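Local coordinates for protein N-alpha-acetyltransferase 35, NatC auxiliary subunit (Saccharomyces cerevisiae, PDB 6YGA) that serves as the auxiliary subunit of the NatC N-terminal acetyltransferase, which acetylates the N-terminal methionine of the L-A virus Gag protein, at residues A465-W470 and L583-R588. Numbering follows the deposited sequence.
Sequences AYSMFW and LIHNLR. With EDO (1,2-ethanediol), chain C.
Ser467 and His585 face each other through a single water, and beside them the selenium of Met468 rests on the aliphatic part of Arg588. The two residue pairs join the first turn of the long helix 465-506 to the end of the short helix 581-588, within the helical region of the chain classed as TPR-like.

The polar half of the contact is indirect. Ser467 OG lies at the edge of the imidazole, near its plane, but 4.4 Å from His585 ND1. The water bridges them, hydrogen-bonded at 2.8 Å to both Ser467 OG and His585 ND1, and sits in the ring plane. The imidazole gets to this water because chi1 of 168° swings CG away from the backbone N, although the CB of His585 does not point at the other helix. Tyr603 and Phe606 meet the same ring edge-to-face, which probably limits its tilt.

The apolar half is a van der Waals contact of the selenium with two methylenes of Arg588. Met468, deposited as selenomethionine, bends at both chi2 and chi3; in the conformer described, one of two modelled, SE lies 3.9 Å from Arg588 CG and equally near CD, and the two side chains cross at about a right angle. Met468 also packs against Ser451 and Phe455 of helix 433-456.

Charge and hydrogen bonding gather at the far end of Arg588. Its NE forms a salt bridge with Glu464 OE2, which links the end of helix 581-588 to the residue just ahead of helix 465-506. NH2 donates to the carbonyl of Arg137 of the N-alpha-acetyltransferase 30 chain, placing the guanidinium at the interface with that subunit. A 1,2-ethanediol, probably from the crystallisation liquor, lies there too: Arg588 NH1 donates to its O1 over 2.8 Å with an N-H...O angle of 156°, O1 lying at the guanidinium edge and in its plane.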
ATOM      1  N   ALA B 465      15.754  12.218  13.861  1.00 36.42           N
ATOM      2  CA  ALA B 465      16.213  10.904  14.302  1.00 36.93           C
ATOM      3  C   ALA B 465      16.339  10.833  15.817  1.00 35.44           C
ATOM      4  O   ALA B 465      16.003   9.810  16.425  1.00 34.52           O
ATOM      5  CB  ALA B 465      17.546  10.558  13.637  1.00 36.73           C
ATOM      6  N   TYR B 466      16.825  11.905  16.446  1.00 34.50           N
ATOM      7  CA  TYR B 466      16.946  11.902  17.899  1.00 35.04           C
ATOM      8  C   TYR B 466      15.583  11.792  18.571  1.00 38.76           C
ATOM      9  O   TYR B 466      15.420  11.029  19.529  1.00 40.04           O
ATOM     10  CB  TYR B 466      17.666  13.160  18.379  1.00 37.46           C
ATOM     11  CG  TYR B 466      17.295  13.525  19.795  1.00 39.73           C
ATOM     12  CD1 TYR B 466      17.817  12.824  20.872  1.00 42.45           C
ATOM     13  CD2 TYR B 466      16.403  14.558  20.054  1.00 40.95           C
ATOM     14  CE1 TYR B 466      17.469  13.146  22.169  1.00 45.58           C
ATOM     15  CE2 TYR B 466      16.047  14.889  21.344  1.00 44.54           C
ATOM     16  CZ  TYR B 466      16.584  14.181  22.398  1.00 46.24           C
ATOM     17  OH  TYR B 466      16.230  14.513  23.684  1.00 48.15           O
ATOM     18  N   SER B 467      14.594  12.552  18.093  1.00 41.13           N
ATOM     19  CA  SER B 467      13.294  12.571  18.756  1.00 39.39           C
ATOM     20  C   SER B 467      12.675  11.181  18.796  1.00 39.08           C
ATOM     21  O   SER B 467      12.202  10.729  19.846  1.00 39.11           O
ATOM     22  CB  SER B 467      12.359  13.557  18.058  1.00 39.74           C
ATOM     23  OG  SER B 467      12.750  14.892  18.311  1.00 45.61           O
HETATM   24  N   MSE B 468      12.682  10.480  17.665  1.00 37.10           N
HETATM   25  CA  MSE B 468      12.060   9.162  17.575  0.54 38.30           C
HETATM   26  C   MSE B 468      12.858   8.087  18.314  1.00 37.33           C
HETATM   27  O   MSE B 468      12.294   7.288  19.060  1.00 35.46           O
HETATM   28  CB  MSE B 468      11.882   8.760  16.114  0.54 40.89           C
HETATM   29  CG  MSE B 468      10.951   9.674  15.330  0.54 43.44           C
HETATM   30 SE   MSE B 468       9.232   9.939  16.223  0.54 47.91          SE
HETATM   31  CE  MSE B 468       8.687   8.078  16.418  0.54 46.09           C
ATOM     32  N   PHE B 469      14.176   8.070  18.109  1.00 36.40           N
ATOM     33  CA  PHE B 469      14.995   7.058  18.765  1.00 35.59           C
ATOM     34  C   PHE B 469      14.981   7.230  20.278  1.00 37.14           C
ATOM     35  O   PHE B 469      14.952   6.240  21.016  1.00 37.61           O
ATOM     36  CB  PHE B 469      16.421   7.094  18.219  1.00 34.67           C
ATOM     37  CG  PHE B 469      16.601   6.304  16.956  1.00 34.08           C
ATOM     38  CD1 PHE B 469      16.082   5.023  16.842  1.00 31.87           C
ATOM     39  CD2 PHE B 469      17.271   6.849  15.875  1.00 35.46           C
ATOM     40  CE1 PHE B 469      16.244   4.295  15.676  1.00 33.07           C
ATOM     41  CE2 PHE B 469      17.440   6.128  14.711  1.00 35.88           C
ATOM     42  CZ  PHE B 469      16.922   4.850  14.609  1.00 34.83           C
ATOM     43  N   TRP B 470      14.986   8.471  20.766  1.00 35.89           N
ATOM     44  CA  TRP B 470      14.934   8.655  22.211  1.00 36.40           C
ATOM     45  C   TRP B 470      13.547   8.343  22.752  1.00 37.52           C
ATOM     46  O   TRP B 470      13.414   7.826  23.868  1.00 37.72           O
ATOM     47  CB  TRP B 470      15.346  10.071  22.600  1.00 39.04           C
ATOM     48  CG  TRP B 470      15.295  10.262  24.082  1.00 42.27           C
ATOM     49  CD1 TRP B 470      16.246   9.895  24.987  1.00 43.83           C
ATOM     50  CD2 TRP B 470      14.222  10.837  24.837  1.00 44.73           C
ATOM     51  NE1 TRP B 470      15.836  10.212  26.259  1.00 46.88           N
ATOM     52  CE2 TRP B 470      14.596  10.793  26.194  1.00 45.81           C
ATOM     53  CE3 TRP B 470      12.983  11.387  24.496  1.00 46.33           C
ATOM     54  CZ2 TRP B 470      13.780  11.283  27.209  1.00 48.42           C
ATOM     55  CZ3 TRP B 470      12.173  11.870  25.505  1.00 46.88           C
ATOM     56  CH2 TRP B 470      12.575  11.816  26.845  1.00 48.70           C
ATOM     57  N   LEU B 583       5.312  23.348  16.740  1.00 38.92           N
ATOM     58  CA  LEU B 583       4.191  22.785  15.993  1.00 41.50           C
ATOM     59  C   LEU B 583       4.618  21.550  15.212  1.00 39.18           C
ATOM     60  O   LEU B 583       3.875  20.564  15.138  1.00 38.34           O
ATOM     61  CB  LEU B 583       3.603  23.835  15.051  1.00 44.75           C
ATOM     62  CG  LEU B 583       2.900  25.027  15.704  1.00 49.96           C
ATOM     63  CD1 LEU B 583       2.447  26.036  14.656  1.00 51.82           C
ATOM     64  CD2 LEU B 583       1.721  24.554  16.541  1.00 50.25           C
ATOM     65  N   ILE B 584       5.817  21.580  14.628  1.00 39.44           N
ATOM     66  CA  ILE B 584       6.297  20.442  13.853  1.00 40.06           C
ATOM     67  C   ILE B 584       6.576  19.255  14.764  1.00 38.19           C
ATOM     68  O   ILE B 584       6.280  18.104  14.416  1.00 39.55           O
ATOM     69  CB  ILE B 584       7.539  20.844  13.035  1.00 42.58           C
ATOM     70  CG1 ILE B 584       7.156  21.864  11.963  1.00 44.56           C
ATOM     71  CG2 ILE B 584       8.185  19.630  12.393  1.00 41.09           C
ATOM     72  CD1 ILE B 584       8.341  22.457  11.248  1.00 47.28           C
ATOM     73  N   HIS B 585       7.137  19.511  15.950  1.00 37.64           N
ATOM     74  CA  HIS B 585       7.360  18.435  16.910  1.00 37.10           C
ATOM     75  C   HIS B 585       6.047  17.805  17.359  1.00 37.67           C
ATOM     76  O   HIS B 585       5.944  16.578  17.456  1.00 40.82           O
ATOM     77  CB  HIS B 585       8.132  18.956  18.120  1.00 39.99           C
ATOM     78  CG  HIS B 585       8.155  17.998  19.269  1.00 42.48           C
ATOM     79  ND1 HIS B 585       9.118  17.022  19.405  1.00 43.60           N
ATOM     80  CD2 HIS B 585       7.315  17.847  20.320  1.00 43.48           C
ATOM     81  CE1 HIS B 585       8.880  16.320  20.499  1.00 42.68           C
ATOM     82  NE2 HIS B 585       7.790  16.799  21.070  1.00 43.86           N
ATOM     83  N   ASN B 586       5.033  18.626  17.647  1.00 36.01           N
ATOM     84  CA  ASN B 586       3.767  18.082  18.131  1.00 40.27           C
ATOM     85  C   ASN B 586       3.060  17.278  17.049  1.00 41.65           C
ATOM     86  O   ASN B 586       2.424  16.258  17.341  1.00 43.58           O
ATOM     87  CB  ASN B 586       2.860  19.205  18.632  1.00 41.64           C
ATOM     88  CG  ASN B 586       3.392  19.863  19.883  1.00 43.63           C
ATOM     89  OD1 ASN B 586       4.213  19.288  20.599  1.00 42.62           O
ATOM     90  ND2 ASN B 586       2.923  21.073  20.159  1.00 45.97           N
ATOM     91  N   LEU B 587       3.153  17.726  15.797  1.00 41.91           N
ATOM     92  CA  LEU B 587       2.541  16.991  14.696  1.00 39.56           C
ATOM     93  C   LEU B 587       3.149  15.602  14.553  1.00 38.76           C
ATOM     94  O   LEU B 587       2.438  14.631  14.269  1.00 37.27           O
ATOM     95  CB  LEU B 587       2.697  17.780  13.398  1.00 37.70           C
ATOM     96  CG  LEU B 587       2.159  17.113  12.132  1.00 40.54           C
ATOM     97  CD1 LEU B 587       0.640  17.014  12.184  1.00 39.73           C
ATOM     98  CD2 LEU B 587       2.613  17.859  10.883  1.00 41.95           C
ATOM     99  N   ARG B 588       4.469  15.489  14.737  1.00 36.50           N
ATOM    100  CA  ARG B 588       5.128  14.196  14.572  1.00 36.23           C
ATOM    101  C   ARG B 588       4.653  13.200  15.620  1.00 39.34           C
ATOM    102  O   ARG B 588       4.478  12.011  15.326  1.00 40.94           O
ATOM    103  CB  ARG B 588       6.650  14.374  14.633  1.00 33.51           C
ATOM    104  CG  ARG B 588       7.438  13.082  14.823  1.00 34.98           C
ATOM    105  CD  ARG B 588       7.253  12.136  13.653  1.00 37.18           C
ATOM    106  NE  ARG B 588       7.804  12.683  12.418  1.00 40.12           N
ATOM    107  CZ  ARG B 588       7.365  12.368  11.204  1.00 38.48           C
ATOM    108  NH1 ARG B 588       6.360  11.513  11.067  1.00 33.71           N
ATOM    109  NH2 ARG B 588       7.925  12.911  10.132  1.00 41.38           N
TER
HETATM  110  C1  EDO C 823       3.540  10.167  12.837  1.00 68.72           C
HETATM  111  O1  EDO C 823       4.938   9.860  12.830  1.00 66.40           O
HETATM  112  C2  EDO C 823       2.803   9.283  11.836  1.00 70.16           C
HETATM  113  O2  EDO C 823       3.243   9.579  10.506  1.00 70.04           O
HETATM  114  O   HOH W   1      10.735  16.568  17.204  1.00 43.96           O